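Local structure of N-alpha-acetyltransferase 35, NatC auxiliary subunit (Saccharomyces cerevisiae, 6YGA) at residues I142-V147 and I206-Y210; N181-N185 and I277-N283; Y364-V368 and V434-W438; L452-D456 and N720-I724. The protein serves as an auxiliary subunit of the heterotrimeric NatC complex, which acetylates protein N-termini, including the N-terminal methionine of the L-A virus Gag protein. All coordinates share one frame. Residue numbers count along the deposited sequence, not the author numbering.

The four contacts fall into two groups on opposite sides of the chain's centre. Contacts 1 and 2 have centres 30 Å apart and cross along the sequence: 181-185 lies between the two segments of contact 1, and 277-283 follows both. Contacts 3 and 4, with centres 29 Å apart, share helix 433-456, contact 3 using its beginning and contact 4 its C-terminal part; both lie in the TPR-like region. Between the groups the centres lie 43 to 60 Å apart. No two contacts touch; the closest approaches, within each group, are about 18 Å between nearest atoms. Only contact 2 is reached by another subunit, N-alpha-acetyltransferase 38, while contact 3 holds a 1,2-ethanediol, probably from the crystallisation liquor.

Contact 1: I142-V147 and I206-Y210; sequences ILYDKV and ILEAY
This is an apolar helix-helix contact at the periphery of the fold, about 41 Å from the centre of the chain, where the first turns of helix 142-167 meet the C-terminal end of helix 193-209 and Y210. Segment 142-147 is helical but widened: I142 O accepts both K146 N at 3.2 Å and V147 N at 3.3 Å, the second bond closing a pi-type turn. Residues 206-208 are helical, and Y210, with phi/psi -63/121°, is non-helical. The closest CA pair is V147 with I206, 7.8 Å apart. I206 (rotamer mt) has the largest buried area; its CD1 lies 4.1 Å from I142 CG1 and 4.1 Å from K146 CG, and its CG2 is 4.4 Å from V147 CG2. This is aliphatic packing between helices of the helical Mak10 region, at the edge of the chain, and it is extended by L207 (mt), whose CD2 approaches CG2 of V147 (t) at 4.1 Å and CD2 of L143 (mt) at 4.5 Å. L220 of helix 215-231 touches both V147 and L207, so a third helix joins the cluster. Y210 (chi1 -85°) brings its OH to 3.6 Å from L143 CD2 and 3.8 Å from I142 CG2, van der Waals contacts without a hydrogen bond. The K146 side chain leads away from segment 206-210, and its NZ forms a salt bridge with E202, one turn earlier on helix 193-209.

Contact 2: N181-N185 and I277-N283; sequences NMGFN and IQKHRSN
M182, R281 and F184 supply most of the buried surface. M182, modelled as selenomethionine, is at the second position of a type I' turn from N181 to F184 (phi/psi 54/45° at M182, 76/19° at G183), closed by F184 N to N181 O at 3.3 Å. Its side chain (chi1 m, chi2 t, chi3 115°) reaches I277 and Q278: SE lies 3.8 Å from I277 CD1, and CE 3.6 Å from Q278 CA and 3.9 Å from N283 CG. M182 and N283 are the nearest CA pair, at 6.5 Å. R281, the first residue to leave helical angles (-73/152°), returns toward the turn; its NH1 donates to M182 O (2.8 Å, 134°). Its guanidinium lies flat on the F184 ring, centres 3.7 Å apart and planes at 15°, a stacked cation-pi pair. R51 of N-alpha-acetyltransferase 38 packs on S282 and N283. The contact thus joins the loop between helices 142-167 and 193-209 to the end of helix 276-280, with F184 also packing on helix 118-129.

Contact 3: Y364-V368 and V434-W438; sequences YLLHV and VYCSW. With EDO (1,2-ethanediol), chain C.
An aromatic cluster at a near-perpendicular helix crossing, bordered by a 1,2-ethanediol (EDO) probably from the crystallisation liquor, joins helix 360-372 to helix 433-456 in the TPR-like region. The segment axes approach to 10.8 Å at 85°, so this is not the antiparallel pairing found within a TPR hairpin. V368 and W438 are the nearest CA pair, at 6.2 Å. W438 (chi1 t, chi2 90°) has the largest buried area. Y364 (chi1 t) turns its ring edge to the indole face in a T-shaped pair, its centroid 5.1 Å from that of the W438 six-membered ring, planes at 87° and Y364 CE1 3.4 Å from W438 CZ3. V368 CG2 sits over the five-membered ring of W438, 4.1 Å from its centroid and 19° off the normal, a CH-pi contact, while V368 CG1 meets V434 CG1 at 3.8 Å. Y435 also packs on segment 364-368: its OH is 3.4 Å from L365 CD2, and its CD1 is 3.4 Å from Y364 OH and 3.9 Å from V368 CG2. W438 NE1 donates to EDO O2 at 2.7 Å, and EDO O1 to H367 O at 3.0 Å. No hydrogen bond joins the segments directly, so the crossing rests on apolar and aromatic packing.

Contact 4: L452-D456 and N720-I724; sequences LKGFD and NYFPI
The Y721 ring is the main bump; its face lies over L452 O and K453 CA of helical segment 452-456. With chi1 -79° and chi2 16°, its centroid is 4.2 Å from K453 CA, 22° off the normal, a CH-pi contact; L452 CB closes in at 3.5 Å from Y721 CD2, and D456 CB lies near the ring plane, 3.8 Å from Y721 CD1. Y721 and D456 form the nearest CA pair, at 5.2 Å. Y721 OH passes K453 CD (3.4 Å) to hydrogen-bond E449. K453 NZ bends back to D456 OD2 in a 3.1 Å salt bridge and also bonds T406. F455 (chi1 m) rests CB 3.5 Å from Y721 O, and its ring meets P723 obliquely, F455 CD1 3.7 Å from P723 CG; F469 stacks on F455 and touches P723. N720 O lies 3.6 Å from F455 C, and N720 CB 3.7 Å from D456 OD1. L452 (mt) extends CD1 to 3.9 Å from F722 CZ. No hydrogen bond crosses the contact, so fit of shape carries it. After P723 (-68/163°) the chain enters strand 724-729 at I724, which pairs with V713: this is the loop of an antiparallel beta hairpin, strands 708-713 and 724-729, laid on a TPR-like helix.

Contact 1: I142-V147 and I206-Y210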
loop_
_atom_site.group_PDB
_atom_site.type_symbol
_atom_site.label_atom_id
_atom_site.label_comp_id
_atom_site.label_asym_id
_atom_site.label_seq_id
_atom_site.Cartn_x
_atom_site.Cartn_y
_atom_site.Cartn_z
ATOM N N ILE B 142 12.348 -18.097 -38.963
ATOM C CA ILE B 142 12.991 -16.824 -38.664
ATOM C C ILE B 142 12.154 -15.993 -37.700
ATOM O O ILE B 142 12.687 -15.152 -36.967
ATOM C CB ILE B 142 13.285 -16.061 -39.970
ATOM C CG1 ILE B 142 14.426 -15.072 -39.749
ATOM C CG2 ILE B 142 12.039 -15.339 -40.484
ATOM C CD1 ILE B 142 15.717 -15.730 -39.311
ATOM N N LEU B 143 10.839 -16.209 -37.679
ATOM C CA LEU B 143 9.979 -15.434 -36.793
ATOM C C LEU B 143 10.150 -15.870 -35.343
ATOM O O LEU B 143 10.156 -15.032 -34.431
ATOM C CB LEU B 143 8.526 -15.569 -37.246
ATOM C CG LEU B 143 8.260 -15.117 -38.685
ATOM C CD1 LEU B 143 6.846 -15.479 -39.091
ATOM C CD2 LEU B 143 8.499 -13.620 -38.839
ATOM N N TYR B 144 10.313 -17.175 -35.113
ATOM C CA TYR B 144 10.484 -17.680 -33.755
ATOM C C TYR B 144 11.897 -17.447 -33.234
ATOM O O TYR B 144 12.074 -17.054 -32.076
ATOM C CB TYR B 144 10.153 -19.172 -33.700
ATOM C CG TYR B 144 8.674 -19.484 -33.712
ATOM C CD1 TYR B 144 7.979 -19.592 -34.907
ATOM C CD2 TYR B 144 7.974 -19.678 -32.526
ATOM C CE1 TYR B 144 6.628 -19.877 -34.925
ATOM C CE2 TYR B 144 6.623 -19.965 -32.533
ATOM C CZ TYR B 144 5.955 -20.063 -33.735
ATOM O OH TYR B 144 4.609 -20.348 -33.750
ATOM N N ASP B 145 12.911 -17.681 -34.070
ATOM C CA ASP B 145 14.288 -17.687 -33.583
ATOM C C ASP B 145 14.867 -16.279 -33.474
ATOM O O ASP B 145 15.611 -15.986 -32.531
ATOM C CB ASP B 145 15.163 -18.554 -34.491
ATOM C CG ASP B 145 14.643 -19.977 -34.623
ATOM O OD1 ASP B 145 13.428 -20.183 -34.434
ATOM O OD2 ASP B 145 15.450 -20.888 -34.910
ATOM N N LYS B 146 14.545 -15.398 -34.420
ATOM C CA LYS B 146 15.127 -14.062 -34.466
ATOM C C LYS B 146 14.170 -12.975 -34.001
ATOM O O LYS B 146 14.520 -12.179 -33.123
ATOM C CB LYS B 146 15.617 -13.750 -35.890
ATOM C CG LYS B 146 17.055 -13.248 -35.957
ATOM C CD LYS B 146 17.227 -11.947 -35.177
ATOM C CE LYS B 146 18.695 -11.571 -34.985
ATOM N NZ LYS B 146 18.844 -10.256 -34.287
ATOM N N VAL B 147 12.966 -12.911 -34.570
ATOM C CA VAL B 147 12.027 -11.855 -34.201
ATOM C C VAL B 147 11.520 -12.059 -32.778
ATOM O O VAL B 147 11.595 -11.154 -31.939
ATOM C CB VAL B 147 10.868 -11.790 -35.211
ATOM C CG1 VAL B 147 9.863 -10.721 -34.802
ATOM C CG2 VAL B 147 11.404 -11.517 -36.605
ATOM N N ILE B 206 14.020 -7.279 -40.568
ATOM C CA ILE B 206 13.498 -8.515 -41.145
ATOM C C ILE B 206 12.028 -8.346 -41.510
ATOM O O ILE B 206 11.572 -8.831 -42.553
ATOM C CB ILE B 206 13.713 -9.695 -40.176
ATOM C CG1 ILE B 206 15.208 -9.985 -40.007
ATOM C CG2 ILE B 206 12.977 -10.945 -40.659
ATOM C CD1 ILE B 206 15.506 -11.187 -39.130
ATOM N N LEU B 207 11.267 -7.645 -40.664
ATOM C CA LEU B 207 9.856 -7.412 -40.955
ATOM C C LEU B 207 9.675 -6.451 -42.124
ATOM O O LEU B 207 8.701 -6.571 -42.877
ATOM C CB LEU B 207 9.142 -6.882 -39.710
ATOM C CG LEU B 207 9.270 -7.737 -38.446
ATOM C CD1 LEU B 207 8.463 -7.143 -37.299
ATOM C CD2 LEU B 207 8.850 -9.175 -38.716
ATOM N N GLU B 208 10.595 -5.496 -42.295
ATOM C CA GLU B 208 10.534 -4.612 -43.456
ATOM C C GLU B 208 10.706 -5.395 -44.750
ATOM O O GLU B 208 10.101 -5.059 -45.775
ATOM C CB GLU B 208 11.605 -3.525 -43.354
ATOM C CG GLU B 208 11.717 -2.846 -41.999
ATOM C CD GLU B 208 10.777 -1.666 -41.835
ATOM O OE1 GLU B 208 9.880 -1.488 -42.686
ATOM O OE2 GLU B 208 10.941 -0.912 -40.851
ATOM N N ALA B 209 11.529 -6.448 -44.722
ATOM C CA ALA B 209 11.828 -7.190 -45.942
ATOM C C ALA B 209 10.598 -7.894 -46.496
ATOM O O ALA B 209 10.526 -8.156 -47.702
ATOM C CB ALA B 209 12.942 -8.205 -45.683
ATOM N N TYR B 210 9.629 -8.208 -45.639
ATOM C CA TYR B 210 8.430 -8.909 -46.078
ATOM C C TYR B 210 7.648 -8.064 -47.075
ATOM O O TYR B 210 7.237 -6.941 -46.765
ATOM C CB TYR B 210 7.560 -9.264 -44.872
ATOM C CG TYR B 210 7.949 -10.564 -44.203
ATOM C CD1 TYR B 210 9.233 -10.757 -43.710
ATOM C CD2 TYR B 210 7.030 -11.597 -44.060
ATOM C CE1 TYR B 210 9.595 -11.945 -43.099
ATOM C CE2 TYR B 210 7.382 -12.788 -43.448
ATOM C CZ TYR B 210 8.665 -12.955 -42.970
ATOM O OH TYR B 210 9.023 -14.135 -42.361
#

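Contact 2: N181-N185 and I277-N283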
loop_
_atom_site.group_PDB
_atom_site.type_symbol
_atom_site.label_atom_id
_atom_site.label_comp_id
_atom_site.label_asym_id
_atom_site.label_seq_id
_atom_site.Cartn_x
_atom_site.Cartn_y
_atom_site.Cartn_z
ATOM N N ASN B 181 10.905 -13.396 -8.685
ATOM C CA ASN B 181 11.521 -13.932 -9.893
ATOM C C ASN B 181 11.955 -15.388 -9.745
ATOM O O ASN B 181 12.682 -15.892 -10.607
ATOM C CB ASN B 181 12.717 -13.065 -10.312
ATOM C CG ASN B 181 13.843 -13.081 -9.295
ATOM O OD1 ASN B 181 13.628 -13.368 -8.117
ATOM N ND2 ASN B 181 15.053 -12.762 -9.745
HETATM N N MSE B 182 11.532 -16.064 -8.679
HETATM C CA MSE B 182 11.777 -17.495 -8.483
HETATM C C MSE B 182 13.249 -17.894 -8.569
HETATM O O MSE B 182 13.595 -18.880 -9.218
HETATM C CB MSE B 182 10.963 -18.299 -9.495
HETATM C CG MSE B 182 9.469 -18.128 -9.315
HETATM SE SE MSE B 182 8.429 -18.935 -10.742
HETATM C CE MSE B 182 7.521 -20.304 -9.695
ATOM N N GLY B 183 14.109 -17.121 -7.912
ATOM C CA GLY B 183 15.513 -17.464 -7.826
ATOM C C GLY B 183 16.338 -17.210 -9.066
ATOM O O GLY B 183 17.430 -17.770 -9.191
ATOM N N PHE B 184 15.860 -16.377 -9.985
ATOM C CA PHE B 184 16.614 -16.069 -11.197
ATOM C C PHE B 184 17.673 -15.011 -10.903
ATOM O O PHE B 184 17.356 -13.920 -10.417
ATOM C CB PHE B 184 15.680 -15.594 -12.307
ATOM C CG PHE B 184 15.156 -16.703 -13.174
ATOM C CD1 PHE B 184 16.020 -17.462 -13.943
ATOM C CD2 PHE B 184 13.801 -16.980 -13.227
ATOM C CE1 PHE B 184 15.543 -18.485 -14.740
ATOM C CE2 PHE B 184 13.318 -17.998 -14.023
ATOM C CZ PHE B 184 14.189 -18.749 -14.782
ATOM N N ASN B 185 18.929 -15.335 -11.204
ATOM C CA ASN B 185 20.046 -14.402 -11.099
ATOM C C ASN B 185 20.892 -14.572 -12.353
ATOM O O ASN B 185 21.505 -15.627 -12.551
ATOM C CB ASN B 185 20.872 -14.660 -9.834
ATOM C CG ASN B 185 21.860 -13.541 -9.533
ATOM O OD1 ASN B 185 22.158 -12.707 -10.388
ATOM N ND2 ASN B 185 22.377 -13.525 -8.307
ATOM N N ILE B 277 5.629 -23.263 -14.867
ATOM C CA ILE B 277 6.841 -22.885 -14.152
ATOM C C ILE B 277 6.629 -22.938 -12.644
ATOM O O ILE B 277 7.570 -23.202 -11.887
ATOM C CB ILE B 277 7.316 -21.494 -14.608
ATOM C CG1 ILE B 277 8.713 -21.205 -14.058
ATOM C CG2 ILE B 277 6.332 -20.415 -14.171
ATOM C CD1 ILE B 277 9.207 -19.819 -14.377
ATOM N N GLN B 278 5.403 -22.694 -12.178
ATOM C CA GLN B 278 5.134 -22.813 -10.750
ATOM C C GLN B 278 5.244 -24.255 -10.282
ATOM O O GLN B 278 5.542 -24.506 -9.111
ATOM C CB GLN B 278 3.745 -22.267 -10.418
ATOM C CG GLN B 278 3.502 -20.836 -10.866
ATOM C CD GLN B 278 2.133 -20.316 -10.452
ATOM O OE1 GLN B 278 1.706 -20.493 -9.310
ATOM N NE2 GLN B 278 1.438 -19.674 -11.383
ATOM N N LYS B 279 5.010 -25.215 -11.173
ATOM C CA LYS B 279 4.939 -26.605 -10.743
ATOM C C LYS B 279 6.302 -27.284 -10.757
ATOM O O LYS B 279 6.563 -28.149 -9.912
ATOM C CB LYS B 279 3.944 -27.367 -11.626
ATOM C CG LYS B 279 3.865 -28.861 -11.368
ATOM C CD LYS B 279 2.700 -29.480 -12.129
ATOM C CE LYS B 279 2.562 -30.962 -11.819
ATOM N NZ LYS B 279 1.233 -31.506 -12.218
ATOM N N HIS B 280 7.184 -26.902 -11.677
ATOM C CA HIS B 280 8.446 -27.604 -11.870
ATOM C C HIS B 280 9.669 -26.814 -11.430
ATOM O O HIS B 280 10.625 -27.405 -10.919
ATOM C CB HIS B 280 8.587 -28.007 -13.339
ATOM C CG HIS B 280 7.611 -29.058 -13.768
ATOM N ND1 HIS B 280 6.394 -28.761 -14.344
ATOM C CD2 HIS B 280 7.671 -30.408 -13.691
ATOM C CE1 HIS B 280 5.751 -29.883 -14.611
ATOM N NE2 HIS B 280 6.504 -30.896 -14.225
ATOM N N ARG B 281 9.676 -25.495 -11.607
ATOM C CA ARG B 281 10.752 -24.685 -11.057
ATOM C C ARG B 281 10.596 -24.585 -9.543
ATOM O O ARG B 281 9.491 -24.705 -9.003
ATOM C CB ARG B 281 10.760 -23.298 -11.708
ATOM C CG ARG B 281 11.687 -22.274 -11.058
ATOM C CD ARG B 281 12.064 -21.163 -12.022
ATOM N NE ARG B 281 13.282 -21.483 -12.760
ATOM C CZ ARG B 281 14.495 -21.063 -12.412
ATOM N NH1 ARG B 281 14.654 -20.298 -11.342
ATOM N NH2 ARG B 281 15.551 -21.403 -13.140
ATOM N N SER B 282 11.724 -24.415 -8.853
ATOM C CA SER B 282 11.718 -24.245 -7.404
ATOM C C SER B 282 10.773 -23.122 -7.004
ATOM O O SER B 282 10.914 -21.984 -7.461
ATOM C CB SER B 282 13.134 -23.957 -6.900
ATOM O OG SER B 282 13.921 -25.133 -6.902
ATOM N N ASN B 283 9.802 -23.454 -6.154
ATOM C CA ASN B 283 8.761 -22.518 -5.747
ATOM C C ASN B 283 8.475 -22.721 -4.267
ATOM O O ASN B 283 8.126 -23.827 -3.846
ATOM C CB ASN B 283 7.488 -22.719 -6.580
ATOM C CG ASN B 283 6.409 -21.699 -6.264
ATOM O OD1 ASN B 283 6.638 -20.730 -5.538
ATOM N ND2 ASN B 283 5.220 -21.910 -6.822
#

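Contact 3: Y364-V368 and V434-W438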
loop_
_atom_site.group_PDB
_atom_site.type_symbol
_atom_site.label_atom_id
_atom_site.label_comp_id
_atom_site.label_asym_id
_atom_site.label_seq_id
_atom_site.Cartn_x
_atom_site.Cartn_y
_atom_site.Cartn_z
ATOM N N TYR B 364 17.798 22.531 1.236
ATOM C CA TYR B 364 17.021 22.814 2.439
ATOM C C TYR B 364 17.005 24.306 2.745
ATOM O O TYR B 364 15.952 24.872 3.062
ATOM C CB TYR B 364 17.584 22.028 3.623
ATOM C CG TYR B 364 17.122 22.533 4.973
ATOM C CD1 TYR B 364 15.888 22.163 5.489
ATOM C CD2 TYR B 364 17.927 23.373 5.735
ATOM C CE1 TYR B 364 15.465 22.621 6.720
ATOM C CE2 TYR B 364 17.511 23.837 6.969
ATOM C CZ TYR B 364 16.279 23.457 7.457
ATOM O OH TYR B 364 15.857 23.912 8.687
ATOM N N LEU B 365 18.167 24.959 2.661
ATOM C CA LEU B 365 18.231 26.386 2.962
ATOM C C LEU B 365 17.418 27.209 1.971
ATOM O O LEU B 365 16.954 28.303 2.310
ATOM C CB LEU B 365 19.687 26.847 2.983
ATOM C CG LEU B 365 20.544 26.266 4.109
ATOM C CD1 LEU B 365 21.983 26.717 3.950
ATOM C CD2 LEU B 365 20.000 26.681 5.468
ATOM N N LEU B 366 17.229 26.703 0.748
ATOM C CA LEU B 366 16.367 27.394 -0.207
ATOM C C LEU B 366 14.921 27.407 0.268
ATOM O O LEU B 366 14.216 28.410 0.102
ATOM C CB LEU B 366 16.472 26.741 -1.584
ATOM C CG LEU B 366 17.531 27.302 -2.532
ATOM C CD1 LEU B 366 17.642 26.426 -3.765
ATOM C CD2 LEU B 366 17.192 28.735 -2.920
ATOM N N HIS B 367 14.457 26.302 0.859
ATOM C CA HIS B 367 13.099 26.273 1.389
ATOM C C HIS B 367 12.933 27.282 2.517
ATOM O O HIS B 367 11.937 28.012 2.565
ATOM C CB HIS B 367 12.745 24.868 1.878
ATOM C CG HIS B 367 12.555 23.875 0.776
ATOM N ND1 HIS B 367 13.600 23.412 0.005
ATOM C CD2 HIS B 367 11.443 23.258 0.312
ATOM C CE1 HIS B 367 13.139 22.552 -0.886
ATOM N NE2 HIS B 367 11.834 22.442 -0.722
ATOM N N VAL B 368 13.905 27.341 3.429
ATOM C CA VAL B 368 13.832 28.292 4.535
ATOM C C VAL B 368 13.871 29.720 4.011
ATOM O O VAL B 368 13.143 30.594 4.494
ATOM C CB VAL B 368 14.969 28.030 5.540
ATOM C CG1 VAL B 368 14.923 29.047 6.670
ATOM C CG2 VAL B 368 14.880 26.612 6.082
ATOM N N VAL B 434 14.548 31.144 13.203
ATOM C CA VAL B 434 14.182 31.061 11.792
ATOM C C VAL B 434 13.941 29.610 11.388
ATOM O O VAL B 434 12.905 29.276 10.802
ATOM C CB VAL B 434 15.261 31.720 10.915
ATOM C CG1 VAL B 434 14.911 31.596 9.439
ATOM C CG2 VAL B 434 15.436 33.184 11.301
ATOM N N TYR B 435 14.886 28.722 11.709
ATOM C CA TYR B 435 14.695 27.309 11.391
ATOM C C TYR B 435 13.589 26.697 12.241
ATOM O O TYR B 435 12.833 25.845 11.762
ATOM C CB TYR B 435 16.003 26.538 11.570
ATOM C CG TYR B 435 17.132 27.061 10.716
ATOM C CD1 TYR B 435 17.061 27.006 9.330
ATOM C CD2 TYR B 435 18.266 27.614 11.293
ATOM C CE1 TYR B 435 18.088 27.489 8.544
ATOM C CE2 TYR B 435 19.299 28.100 10.515
ATOM C CZ TYR B 435 19.203 28.033 9.139
ATOM O OH TYR B 435 20.225 28.511 8.352
ATOM N N CYS B 436 13.479 27.120 13.505
ATOM C CA CYS B 436 12.355 26.695 14.335
ATOM C C CYS B 436 11.026 27.082 13.695
ATOM O O CYS B 436 10.075 26.292 13.693
ATOM C CB CYS B 436 12.488 27.300 15.736
ATOM S SG CYS B 436 11.142 26.929 16.886
ATOM N N SER B 437 10.952 28.284 13.116
ATOM C CA SER B 437 9.719 28.729 12.473
ATOM C C SER B 437 9.377 27.859 11.266
ATOM O O SER B 437 8.235 27.413 11.114
ATOM C CB SER B 437 9.843 30.200 12.070
ATOM O OG SER B 437 8.877 30.565 11.101
ATOM N N TRP B 438 10.360 27.600 10.399
ATOM C CA TRP B 438 10.098 26.790 9.212
ATOM C C TRP B 438 9.758 25.351 9.584
ATOM O O TRP B 438 8.882 24.735 8.965
ATOM C CB TRP B 438 11.300 26.823 8.268
ATOM C CG TRP B 438 11.098 26.010 7.023
ATOM C CD1 TRP B 438 10.568 26.440 5.841
ATOM C CD2 TRP B 438 11.417 24.624 6.838
ATOM N NE1 TRP B 438 10.540 25.411 4.931
ATOM C CE2 TRP B 438 11.055 24.285 5.519
ATOM C CE3 TRP B 438 11.972 23.638 7.659
ATOM C CZ2 TRP B 438 11.233 23.003 5.002
ATOM C CZ3 TRP B 438 12.145 22.366 7.144
ATOM C CH2 TRP B 438 11.778 22.060 5.828
HETATM C C1 EDO C . 9.088 26.140 0.936
HETATM O O1 EDO C . 9.160 27.285 1.792
HETATM C C2 EDO C . 8.364 25.005 1.652
HETATM O O2 EDO C . 9.081 24.641 2.838
#

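Contact 4: L452-D456 and N720-I724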
loop_
_atom_site.group_PDB
_atom_site.type_symbol
_atom_site.label_atom_id
_atom_site.label_comp_id
_atom_site.label_asym_id
_atom_site.label_seq_id
_atom_site.Cartn_x
_atom_site.Cartn_y
_atom_site.Cartn_z
ATOM N N LEU B 452 -6.591 15.115 7.515
ATOM C CA LEU B 452 -7.577 15.152 6.439
ATOM C C LEU B 452 -7.444 13.945 5.520
ATOM O O LEU B 452 -8.440 13.490 4.947
ATOM C CB LEU B 452 -7.440 16.449 5.640
ATOM C CG LEU B 452 -7.715 17.764 6.380
ATOM C CD1 LEU B 452 -7.457 18.963 5.478
ATOM C CD2 LEU B 452 -9.136 17.800 6.927
ATOM N N LYS B 453 -6.231 13.409 5.373
ATOM C CA LYS B 453 -6.038 12.253 4.506
ATOM C C LYS B 453 -6.831 11.047 4.999
ATOM O O LYS B 453 -7.201 10.179 4.198
ATOM C CB LYS B 453 -4.543 11.932 4.404
ATOM C CG LYS B 453 -4.214 10.720 3.559
ATOM C CD LYS B 453 -4.461 10.969 2.091
ATOM C CE LYS B 453 -4.273 9.686 1.306
ATOM N NZ LYS B 453 -4.515 9.892 -0.145
ATOM N N GLY B 454 -7.114 10.988 6.304
ATOM C CA GLY B 454 -7.915 9.899 6.844
ATOM C C GLY B 454 -9.319 9.835 6.271
ATOM O O GLY B 454 -9.897 8.750 6.154
ATOM N N PHE B 455 -9.886 10.986 5.900
ATOM C CA PHE B 455 -11.210 10.987 5.285
ATOM C C PHE B 455 -11.169 10.399 3.882
ATOM O O PHE B 455 -12.125 9.744 3.451
ATOM C CB PHE B 455 -11.786 12.403 5.251
ATOM C CG PHE B 455 -12.287 12.885 6.580
ATOM C CD1 PHE B 455 -13.478 12.404 7.103
ATOM C CD2 PHE B 455 -11.574 13.825 7.304
ATOM C CE1 PHE B 455 -13.943 12.849 8.325
ATOM C CE2 PHE B 455 -12.034 14.272 8.524
ATOM C CZ PHE B 455 -13.219 13.782 9.037
ATOM N N ASP B 456 -10.074 10.627 3.151
ATOM C CA ASP B 456 -9.957 10.069 1.807
ATOM C C ASP B 456 -9.859 8.552 1.849
ATOM O O ASP B 456 -10.334 7.872 0.932
ATOM C CB ASP B 456 -8.743 10.672 1.095
ATOM C CG ASP B 456 -8.585 10.169 -0.329
ATOM O OD1 ASP B 456 -9.490 10.408 -1.158
ATOM O OD2 ASP B 456 -7.543 9.550 -0.628
ATOM N N ASN B 720 -12.085 14.591 -1.758
ATOM C CA ASN B 720 -12.641 13.741 -0.717
ATOM C C ASN B 720 -11.900 13.845 0.613
ATOM O O ASN B 720 -12.081 12.981 1.479
ATOM C CB ASN B 720 -12.673 12.294 -1.199
ATOM C CG ASN B 720 -13.581 12.114 -2.396
ATOM O OD1 ASN B 720 -14.532 12.878 -2.585
ATOM N ND2 ASN B 720 -13.299 11.105 -3.210
ATOM N N TYR B 721 -11.077 14.876 0.803
ATOM C CA TYR B 721 -10.661 15.204 2.161
ATOM C C TYR B 721 -11.828 15.730 2.984
ATOM O O TYR B 721 -11.755 15.730 4.218
ATOM C CB TYR B 721 -9.532 16.237 2.158
ATOM C CG TYR B 721 -8.153 15.694 1.846
ATOM C CD1 TYR B 721 -7.981 14.441 1.270
ATOM C CD2 TYR B 721 -7.018 16.438 2.141
ATOM C CE1 TYR B 721 -6.715 13.954 0.985
ATOM C CE2 TYR B 721 -5.753 15.957 1.865
ATOM C CZ TYR B 721 -5.606 14.717 1.289
ATOM O OH TYR B 721 -4.346 14.243 1.014
ATOM N N PHE B 722 -12.897 16.178 2.327
ATOM C CA PHE B 722 -14.083 16.715 2.990
ATOM C C PHE B 722 -15.302 15.987 2.436
ATOM O O PHE B 722 -15.992 16.497 1.544
ATOM C CB PHE B 722 -14.200 18.226 2.777
ATOM C CG PHE B 722 -12.951 18.990 3.122
ATOM C CD1 PHE B 722 -11.991 19.244 2.155
ATOM C CD2 PHE B 722 -12.737 19.461 4.410
ATOM C CE1 PHE B 722 -10.839 19.948 2.463
ATOM C CE2 PHE B 722 -11.587 20.170 4.724
ATOM C CZ PHE B 722 -10.636 20.412 3.748
ATOM N N PRO B 723 -15.589 14.784 2.931
ATOM C CA PRO B 723 -16.754 14.047 2.432
ATOM C C PRO B 723 -18.055 14.724 2.832
ATOM O O PRO B 723 -18.104 15.566 3.730
ATOM C CB PRO B 723 -16.618 12.671 3.094
ATOM C CG PRO B 723 -15.823 12.928 4.323
ATOM C CD PRO B 723 -14.866 14.033 3.971
ATOM N N ILE B 724 -19.123 14.338 2.144
ATOM C CA ILE B 724 -20.447 14.898 2.382
ATOM C C ILE B 724 -21.165 14.023 3.402
ATOM O O ILE B 724 -21.352 12.821 3.180
ATOM C CB ILE B 724 -21.251 14.993 1.076
ATOM C CG1 ILE B 724 -20.429 15.682 -0.017
ATOM C CG2 ILE B 724 -22.560 15.729 1.307
ATOM C CD1 ILE B 724 -20.095 17.121 0.277
#